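Local coordinates for glycosyl hydrolase (Streptomyces cattleya, PDB 7LR8), which probably hydrolyses the mannose-β1,4-N-acetylglucosamine linkage of N-glycan cores, as a glycosidase of family GH5 subfamily 18, at residues Y248-A253 and R262-Q267; F209-S214 and K254-E259. The protein carries 1 engineered substitution. All coordinates share one frame; numbering follows the deposited sequence.

Contact 1 (Y248-A253 and R262-Q267)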
loop_
_atom_site.group_PDB
_atom_site.type_symbol
_atom_site.label_atom_id
_atom_site.label_comp_id
_atom_site.label_asym_id
_atom_site.label_seq_id
_atom_site.Cartn_x
_atom_site.Cartn_y
_atom_site.Cartn_z
ATOM N N TYR B 248 -24.366 25.050 7.756
ATOM C CA TYR B 248 -23.664 25.372 8.996
ATOM C C TYR B 248 -22.152 25.395 8.799
ATOM O O TYR B 248 -21.468 26.314 9.264
ATOM C CB TYR B 248 -24.016 24.352 10.062
ATOM C CG TYR B 248 -23.181 24.448 11.319
ATOM C CD1 TYR B 248 -23.125 25.627 12.048
ATOM C CD2 TYR B 248 -22.501 23.345 11.805
ATOM C CE1 TYR B 248 -22.382 25.714 13.218
ATOM C CE2 TYR B 248 -21.766 23.417 12.976
ATOM C CZ TYR B 248 -21.711 24.599 13.675
ATOM O OH TYR B 248 -20.982 24.668 14.844
ATOM N N LEU B 249 -21.599 24.355 8.176
ATOM C CA LEU B 249 -20.150 24.329 7.997
ATOM C C LEU B 249 -19.695 25.506 7.147
ATOM O O LEU B 249 -18.635 26.095 7.399
ATOM C CB LEU B 249 -19.706 23.006 7.372
ATOM C CG LEU B 249 -19.622 21.774 8.270
ATOM C CD1 LEU B 249 -19.044 20.621 7.463
ATOM C CD2 LEU B 249 -18.782 22.050 9.516
ATOM N N VAL B 250 -20.496 25.871 6.141
ATOM C CA VAL B 250 -20.167 27.011 5.288
ATOM C C VAL B 250 -20.064 28.280 6.123
ATOM O O VAL B 250 -19.072 29.014 6.049
ATOM C CB VAL B 250 -21.211 27.156 4.163
ATOM C CG1 VAL B 250 -21.120 28.536 3.483
ATOM C CG2 VAL B 250 -21.060 26.032 3.142
ATOM N N GLU B 251 -21.089 28.556 6.935
ATOM C CA GLU B 251 -21.095 29.799 7.699
ATOM C C GLU B 251 -20.113 29.744 8.864
ATOM O O GLU B 251 -19.567 30.780 9.258
ATOM C CB GLU B 251 -22.509 30.113 8.192
ATOM C CG GLU B 251 -23.468 30.440 7.062
ATOM C CD GLU B 251 -22.971 31.584 6.209
ATOM O OE1 GLU B 251 -22.589 32.626 6.788
ATOM O OE2 GLU B 251 -22.966 31.443 4.962
ATOM N N LEU B 252 -19.884 28.555 9.428
ATOM C CA LEU B 252 -18.906 28.423 10.500
ATOM C C LEU B 252 -17.506 28.729 9.994
ATOM O O LEU B 252 -16.739 29.441 10.654
ATOM C CB LEU B 252 -18.957 27.009 11.084
ATOM C CG LEU B 252 -17.955 26.664 12.190
ATOM C CD1 LEU B 252 -18.211 27.534 13.406
ATOM C CD2 LEU B 252 -18.046 25.192 12.559
ATOM N N ALA B 253 -17.163 28.197 8.818
ATOM C CA ALA B 253 -15.813 28.349 8.285
ATOM C C ALA B 253 -15.466 29.815 8.056
ATOM O O ALA B 253 -14.292 30.201 8.140
ATOM C CB ALA B 253 -15.681 27.551 6.986
ATOM N N ARG B 262 -14.010 35.736 1.354
ATOM C CA ARG B 262 -13.321 34.513 0.948
ATOM C C ARG B 262 -14.349 33.432 0.632
ATOM O O ARG B 262 -15.222 33.155 1.461
ATOM C CB ARG B 262 -12.382 34.025 2.053
ATOM C CG ARG B 262 -11.740 32.652 1.778
ATOM C CD ARG B 262 -10.860 32.251 2.958
ATOM N NE ARG B 262 -10.265 30.916 2.892
ATOM C CZ ARG B 262 -9.017 30.658 2.488
ATOM N NH1 ARG B 262 -8.236 31.646 2.045
ATOM N NH2 ARG B 262 -8.555 29.407 2.512
ATOM N N PRO B 263 -14.310 32.832 -0.556
ATOM C CA PRO B 263 -15.302 31.802 -0.885
ATOM C C PRO B 263 -15.128 30.558 -0.028
ATOM O O PRO B 263 -14.016 30.199 0.368
ATOM C CB PRO B 263 -15.019 31.493 -2.361
ATOM C CG PRO B 263 -14.240 32.688 -2.866
ATOM C CD PRO B 263 -13.418 33.123 -1.690
ATOM N N VAL B 264 -16.254 29.904 0.260
ATOM C CA VAL B 264 -16.284 28.610 0.940
ATOM C C VAL B 264 -16.802 27.575 -0.049
ATOM O O VAL B 264 -17.902 27.722 -0.592
ATOM C CB VAL B 264 -17.155 28.636 2.206
ATOM C CG1 VAL B 264 -17.064 27.284 2.934
ATOM C CG2 VAL B 264 -16.716 29.761 3.129
ATOM N N TRP B 265 -16.008 26.528 -0.284
ATOM C CA TRP B 265 -16.346 25.473 -1.237
ATOM C C TRP B 265 -16.904 24.279 -0.467
ATOM O O TRP B 265 -16.179 23.622 0.282
ATOM C CB TRP B 265 -15.109 25.092 -2.053
ATOM C CG TRP B 265 -15.334 24.069 -3.144
ATOM C CD1 TRP B 265 -16.508 23.433 -3.464
ATOM C CD2 TRP B 265 -14.351 23.573 -4.055
ATOM N NE1 TRP B 265 -16.306 22.574 -4.521
ATOM C CE2 TRP B 265 -14.987 22.637 -4.891
ATOM C CE3 TRP B 265 -12.976 23.821 -4.235
ATOM C CZ2 TRP B 265 -14.308 21.967 -5.910
ATOM C CZ3 TRP B 265 -12.313 23.158 -5.241
ATOM C CH2 TRP B 265 -12.968 22.231 -6.058
ATOM N N LEU B 266 -18.199 24.003 -0.631
ATOM C CA LEU B 266 -18.758 22.755 -0.111
ATOM C C LEU B 266 -18.313 21.645 -1.051
ATOM O O LEU B 266 -18.993 21.296 -2.016
ATOM C CB LEU B 266 -20.278 22.844 -0.008
ATOM C CG LEU B 266 -20.941 21.576 0.500
ATOM C CD1 LEU B 266 -20.520 21.276 1.937
ATOM C CD2 LEU B 266 -22.469 21.747 0.403
ATOM N N GLN B 267 -17.118 21.113 -0.788
ATOM C CA GLN B 267 -16.436 20.227 -1.711
ATOM C C GLN B 267 -16.859 18.776 -1.574
ATOM O O GLN B 267 -16.578 17.977 -2.477
ATOM C CB GLN B 267 -14.919 20.355 -1.501
ATOM C CG GLN B 267 -14.086 19.841 -2.638
ATOM C CD GLN B 267 -12.617 19.855 -2.292
ATOM O OE1 GLN B 267 -12.228 19.394 -1.215
ATOM N NE2 GLN B 267 -11.793 20.389 -3.188
#

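Contact 2 (F209-S214 and K254-E259)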
loop_
_atom_site.group_PDB
_atom_site.type_symbol
_atom_site.label_atom_id
_atom_site.label_comp_id
_atom_site.label_asym_id
_atom_site.label_seq_id
_atom_site.Cartn_x
_atom_site.Cartn_y
_atom_site.Cartn_z
ATOM N N PHE B 209 -4.855 19.914 12.740
ATOM C CA PHE B 209 -5.304 20.772 11.658
ATOM C C PHE B 209 -6.445 21.618 12.192
ATOM O O PHE B 209 -7.400 21.082 12.763
ATOM C CB PHE B 209 -5.730 19.939 10.447
ATOM C CG PHE B 209 -4.564 19.394 9.647
ATOM C CD1 PHE B 209 -3.881 18.257 10.065
ATOM C CD2 PHE B 209 -4.172 20.010 8.465
ATOM C CE1 PHE B 209 -2.804 17.753 9.319
ATOM C CE2 PHE B 209 -3.102 19.519 7.715
ATOM C CZ PHE B 209 -2.412 18.387 8.145
ATOM N N THR B 210 -6.317 22.936 12.066
ATOM C CA THR B 210 -7.183 23.855 12.788
ATOM C C THR B 210 -8.158 24.569 11.859
ATOM O O THR B 210 -7.993 24.563 10.633
ATOM C CB THR B 210 -6.347 24.906 13.533
ATOM O OG1 THR B 210 -5.692 25.758 12.580
ATOM C CG2 THR B 210 -5.299 24.234 14.430
ATOM N N PRO B 211 -9.202 25.195 12.415
ATOM C CA PRO B 211 -10.044 26.060 11.573
ATOM C C PRO B 211 -9.254 27.173 10.910
ATOM O O PRO B 211 -9.523 27.531 9.758
ATOM C CB PRO B 211 -11.076 26.614 12.561
ATOM C CG PRO B 211 -11.110 25.615 13.693
ATOM C CD PRO B 211 -9.703 25.101 13.800
ATOM N N ALA B 212 -8.273 27.731 11.612
ATOM C CA ALA B 212 -7.452 28.779 11.018
ATOM C C ALA B 212 -6.696 28.269 9.791
ATOM O O ALA B 212 -6.587 28.985 8.786
ATOM C CB ALA B 212 -6.483 29.331 12.061
ATOM N N HIS B 213 -6.163 27.038 9.849
ATOM C CA HIS B 213 -5.477 26.484 8.679
ATOM C C HIS B 213 -6.414 26.419 7.479
ATOM O O HIS B 213 -6.022 26.762 6.356
ATOM C CB HIS B 213 -4.939 25.078 8.957
ATOM C CG HIS B 213 -3.882 24.993 10.016
ATOM N ND1 HIS B 213 -3.731 23.872 10.805
ATOM C CD2 HIS B 213 -2.894 25.845 10.382
ATOM C CE1 HIS B 213 -2.719 24.049 11.633
ATOM N NE2 HIS B 213 -2.190 25.236 11.396
ATOM N N SER B 214 -7.647 25.949 7.692
ATOM C CA SER B 214 -8.578 25.770 6.581
ATOM C C SER B 214 -9.001 27.106 5.977
ATOM O O SER B 214 -9.172 27.220 4.756
ATOM C CB SER B 214 -9.806 24.989 7.051
ATOM O OG SER B 214 -9.491 23.612 7.215
ATOM N N LYS B 254 -16.473 30.647 7.799
ATOM C CA LYS B 254 -16.256 32.066 7.574
ATOM C C LYS B 254 -15.699 32.785 8.799
ATOM O O LYS B 254 -15.053 33.828 8.642
ATOM C CB LYS B 254 -17.565 32.727 7.136
ATOM C CG LYS B 254 -18.034 32.278 5.754
ATOM C CD LYS B 254 -19.363 32.894 5.369
ATOM C CE LYS B 254 -19.753 32.456 3.962
ATOM N NZ LYS B 254 -21.079 32.976 3.578
ATOM N N ALA B 255 -15.938 32.271 10.012
ATOM C CA ALA B 255 -15.508 33.007 11.199
ATOM C C ALA B 255 -14.001 33.230 11.221
ATOM O O ALA B 255 -13.539 34.246 11.753
ATOM C CB ALA B 255 -15.947 32.281 12.470
ATOM N N TRP B 256 -13.229 32.307 10.650
ATOM C CA TRP B 256 -11.773 32.333 10.725
ATOM C C TRP B 256 -11.111 32.983 9.517
ATOM O O TRP B 256 -9.882 33.099 9.492
ATOM C CB TRP B 256 -11.220 30.909 10.897
ATOM C CG TRP B 256 -11.392 30.356 12.282
ATOM C CD1 TRP B 256 -10.509 30.443 13.319
ATOM C CD2 TRP B 256 -12.526 29.632 12.778
ATOM N NE1 TRP B 256 -11.022 29.820 14.433
ATOM C CE2 TRP B 256 -12.266 29.322 14.127
ATOM C CE3 TRP B 256 -13.744 29.227 12.214
ATOM C CZ2 TRP B 256 -13.167 28.609 14.919
ATOM C CZ3 TRP B 256 -14.641 28.521 13.002
ATOM C CH2 TRP B 256 -14.346 28.218 14.339
ATOM N N ALA B 257 -11.882 33.409 8.520
ATOM C CA ALA B 257 -11.289 34.018 7.336
ATOM C C ALA B 257 -10.765 35.414 7.645
ATOM O O ALA B 257 -11.390 36.186 8.380
ATOM C CB ALA B 257 -12.313 34.093 6.198
ATOM N N ARG B 258 -9.609 35.747 7.061
ATOM C CA ARG B 258 -9.121 37.118 7.117
ATOM C C ARG B 258 -9.793 37.993 6.068
ATOM O O ARG B 258 -10.037 39.175 6.321
ATOM C CB ARG B 258 -7.595 37.148 6.947
ATOM N N GLU B 259 -10.132 37.426 4.888
ATOM C CA GLU B 259 -10.839 38.211 3.877
ATOM C C GLU B 259 -12.345 38.096 4.087
ATOM O O GLU B 259 -12.854 36.984 4.261
ATOM C CB GLU B 259 -10.486 37.747 2.469
#

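Contact 1 (Y248-A253 and R262-Q267)
Val250 and Val264 meet by van der Waals packing, without a hydrogen bond, a compact case of a barrel helix resting on the strand that follows it. The two side chains cross at a slant: Val250 CG1 lies 4.2 Å from Val264 CB, and Val250 CG2 comes equally near to Val264 CG1. Ala253, one turn further along the helix, adds its CB at 4.3 Å from the same Val264 CG1, so the strand valine sits against two successive turns of the helix.

A second kind of contact is made with the helix backbone. With CG1 anti to the backbone N (chi1 -176°), Val264 sets that methyl 3.9 Å from Val250 CA, while its other methyl, CG2, touches Val250 O at 3.8 Å. No hydrogen bond joins the segments; the fit rests on two branched valines and the Ala253 methyl, all three residues being buried.

Polar bonds fix the two elements from outside this interface. Glu251 is held through OE1 by Thr397 and through OE2 in a salt bridge to Lys254. On the strand, Trp265 points away from the helix, and Gln267 CG lies 3.7 Å above its ring, over the centre; the Gln267 amide is bonded at OE1 by His224 and at NE2 by Thr149, residues of other barrel strands.

Helix 240-253 and strand 264-269 thus form the second half of a beta-alpha-beta crossover that starts from strand 221-225. Strand 264-269 lies in the parallel sheet between 221-225 and 298-304, while Tyr203 and Trp202 of helix 200-203 pack on the helix.

Contact 2 (F209-S214 and K254-E259)
Thr210 OG1 accepts a hydrogen bond from His213 N at 3.1 Å (158° at the hydrogen), an N-cap that fixes the start of the helix whose first residues, Pro211 and Ala212, meet Trp256. The same hydroxyl oxygen lies over the centre of the His213 ring.

Across the contact the main event is a CH-pi interaction. Pro211 CB stands over the indole face, 3.4 Å from the centroid of the five-membered ring and 18° off its normal, while Pro211 CG reaches toward the six-membered part, 3.8 Å from Trp256 CZ2. Trp256 CG is anti to the carbonyl carbon (chi1 -76°), and the next torsion turns the ring face to the proline. Ala212 continues the packing, its CB 4.4 Å from Trp256 CD1. The tryptophan is also tied by its backbone, since its O accepts from Arg216 NE. An alanine here would remove the indole and would probably open a gap beside Pro211, whose CB and CG would lose their aromatic face.

Trp202 and Ala370 touch the proline too. Proline in the first turn after a threonine N-cap is a familiar helix start; here it joins two segments leading into neighbouring strands of the (beta/alpha)8 barrel.

Overall arrangement
From the N terminus, the chain passes 209-214, runs up strand 221-225, returns along helix 240-253, turns through 254-259 and enters strand 264-269. Contact 2 closes the longer loop, bringing 254-259 back to 209-214, whereas contact 1 closes the short connection of eight residues between 248-253 and 262-267. Because 254-259 lies inside that connection, the two loops cross rather than nest. Their centres are about 10 Å apart, and they touch: Arg262 NH2 probably bonds to Ser214 O at 3.2 Å, and Val264 CG2 packs on Lys254 CG. Together they tie the run between strands 194-196 and 221-225, helix 240-253 and strand 264-269 to one another, away from the glycan site.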